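Local coordinates for ASCH domain-containing protein (Pyrococcus horikoshii, PDB 2Z0T) that is of unknown function but, as an ASCH-domain protein of the PUA clan, probably binds RNA, at residues M63-G68 with K77-G82. Residues are numbered along the deposited sequence; the frame is centred on the assembly and turned at random.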
loop_
_atom_site.group_PDB
_atom_site.type_symbol
_atom_site.label_atom_id
_atom_site.label_comp_id
_atom_site.label_asym_id
_atom_site.label_seq_id
_atom_site.Cartn_x
_atom_site.Cartn_y
_atom_site.Cartn_z
ATOM N N MET A 63 -10.582 -3.041 -1.198
ATOM C CA MET A 63 -9.599 -2.504 -0.267
ATOM C C MET A 63 -9.803 -0.994 -0.123
ATOM O O MET A 63 -9.838 -0.470 0.988
ATOM C CB MET A 63 -8.179 -2.808 -0.766
ATOM C CG MET A 63 -7.058 -2.346 0.165
ATOM S SD MET A 63 -6.537 -0.640 -0.129
ATOM C CE MET A 63 -5.665 -0.855 -1.682
ATOM N N LEU A 64 -9.959 -0.297 -1.247
ATOM C CA LEU A 64 -10.156 1.148 -1.212
ATOM C C LEU A 64 -11.448 1.565 -0.512
ATOM O O LEU A 64 -11.464 2.540 0.236
ATOM C CB LEU A 64 -10.126 1.722 -2.636
ATOM C CG LEU A 64 -8.762 1.676 -3.336
ATOM C CD1 LEU A 64 -8.892 2.187 -4.764
ATOM C CD2 LEU A 64 -7.757 2.517 -2.562
ATOM N N GLU A 65 -12.528 0.826 -0.748
ATOM C CA GLU A 65 -13.811 1.149 -0.129
ATOM C C GLU A 65 -13.772 0.983 1.391
ATOM O O GLU A 65 -14.341 1.789 2.128
ATOM C CB GLU A 65 -14.914 0.269 -0.728
ATOM C CG GLU A 65 -14.956 0.324 -2.251
ATOM C CD GLU A 65 -16.113 -0.449 -2.855
ATOM O OE1 GLU A 65 -16.336 -1.614 -2.459
ATOM O OE2 GLU A 65 -16.791 0.111 -3.743
ATOM N N LYS A 66 -13.078 -0.051 1.852
ATOM C CA LYS A 66 -12.968 -0.344 3.278
ATOM C C LYS A 66 -11.956 0.552 3.997
ATOM O O LYS A 66 -12.212 1.031 5.104
ATOM C CB LYS A 66 -12.580 -1.814 3.466
ATOM C CG LYS A 66 -12.547 -2.297 4.910
ATOM C CD LYS A 66 -13.932 -2.312 5.528
ATOM C CE LYS A 66 -13.920 -3.003 6.881
ATOM N NZ LYS A 66 -13.589 -4.449 6.758
ATOM N N GLU A 67 -10.809 0.776 3.365
ATOM C CA GLU A 67 -9.757 1.597 3.959
ATOM C C GLU A 67 -9.977 3.103 3.798
ATOM O O GLU A 67 -9.415 3.903 4.550
ATOM C CB GLU A 67 -8.400 1.221 3.353
ATOM C CG GLU A 67 -7.976 -0.230 3.581
ATOM C CD GLU A 67 -7.738 -0.558 5.044
ATOM O OE1 GLU A 67 -7.419 0.368 5.817
ATOM O OE2 GLU A 67 -7.853 -1.746 5.417
ATOM N N GLY A 68 -10.800 3.489 2.829
ATOM C CA GLY A 68 -11.040 4.902 2.594
ATOM C C GLY A 68 -9.989 5.370 1.605
ATOM O O GLY A 68 -8.802 5.411 1.925
ATOM N N LYS A 77 -10.328 11.287 -6.284
ATOM C CA LYS A 77 -11.739 11.504 -5.982
ATOM C C LYS A 77 -12.689 10.312 -6.047
ATOM O O LYS A 77 -13.695 10.290 -5.338
ATOM C CB LYS A 77 -12.276 12.621 -6.880
ATOM C CG LYS A 77 -11.491 13.921 -6.779
ATOM C CD LYS A 77 -12.073 14.994 -7.688
ATOM C CE LYS A 77 -11.275 16.286 -7.602
ATOM N NZ LYS A 77 -11.846 17.352 -8.471
ATOM N N SER A 78 -12.396 9.325 -6.885
ATOM C CA SER A 78 -13.292 8.180 -6.983
ATOM C C SER A 78 -12.585 6.840 -6.874
ATOM O O SER A 78 -11.381 6.735 -7.110
ATOM C CB SER A 78 -14.066 8.226 -8.300
ATOM O OG SER A 78 -13.220 7.912 -9.391
ATOM N N ILE A 79 -13.356 5.817 -6.520
ATOM C CA ILE A 79 -12.841 4.462 -6.387
ATOM C C ILE A 79 -12.400 3.962 -7.757
ATOM O O ILE A 79 -11.427 3.220 -7.872
ATOM C CB ILE A 79 -13.927 3.512 -5.826
ATOM C CG1 ILE A 79 -14.402 4.014 -4.460
ATOM C CG2 ILE A 79 -13.379 2.098 -5.705
ATOM C CD1 ILE A 79 -13.315 4.063 -3.401
ATOM N N GLU A 80 -13.122 4.373 -8.798
ATOM C CA GLU A 80 -12.790 3.967 -10.160
ATOM C C GLU A 80 -11.403 4.490 -10.510
ATOM O O GLU A 80 -10.578 3.767 -11.068
ATOM C CB GLU A 80 -13.816 4.519 -11.157
ATOM C CG GLU A 80 -15.257 4.129 -10.860
ATOM C CD GLU A 80 -15.820 4.844 -9.644
ATOM O OE1 GLU A 80 -15.925 6.089 -9.682
ATOM O OE2 GLU A 80 -16.157 4.163 -8.652
ATOM N N GLU A 81 -11.153 5.754 -10.181
ATOM C CA GLU A 81 -9.857 6.365 -10.442
ATOM C C GLU A 81 -8.799 5.619 -9.635
ATOM O O GLU A 81 -7.700 5.354 -10.125
ATOM C CB GLU A 81 -9.875 7.839 -10.031
ATOM C CG GLU A 81 -10.813 8.707 -10.853
ATOM C CD GLU A 81 -10.962 10.102 -10.275
ATOM O OE1 GLU A 81 -9.935 10.800 -10.127
ATOM O OE2 GLU A 81 -12.106 10.500 -9.968
ATOM N N GLY A 82 -9.143 5.285 -8.394
ATOM C CA GLY A 82 -8.217 4.562 -7.540
ATOM C C GLY A 82 -7.792 3.253 -8.177
ATOM O O GLY A 82 -6.603 2.938 -8.238
#
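Leu-64, in the last turn of helix 60-67, and Ile-79, in the first turn of helix 79-87, carry most of this contact, their CA atoms 6.7 Å apart. The leucine uses two parts of its side chain. Its CB lies 4.0 Å from Ile-79 CD1, while its CG, anti to the carbonyl carbon (chi1 -69°), sends the CD1 branch past the isoleucine toward the next turn. There the CD1 methyl of Leu-64 packs directly on the backbone of Gly-82, 3.7 Å from Gly-82 CA, with no side chain standing between them. Tyr-86, one turn further along the same helix, and Val-72 of helix 69-72 also touch Leu-64.

Glu-65 adds its aliphatic part, crossing the Ile-79 side chain at about a right angle with CG 4.2 Å from Ile-79 CG2. Its carboxylate is salt-bridged to Lys-61, one turn earlier, and lies at the exposed border of the contact. Glu-67 forms a salt bridge with Arg-55 on strand 47-57. Gly-68, with positive phi, then ends the helix.

On the facing segment, Ser-78 is the N-cap: its OG accepts a capping bond from Glu-81 N at 3.1 Å, backed by a side chain to side chain bond in which OG donates to Glu-81 OE2 at 2.9 Å, meeting the carboxylate on its anti side. The cap fixes the helix start just before Ile-79. The whole is apolar helix-helix packing, joining helix 60-67, which follows the long strand 47-57, to helix 79-87, across the short helix 69-72 in sequence, in the alpha/beta ASCH fold.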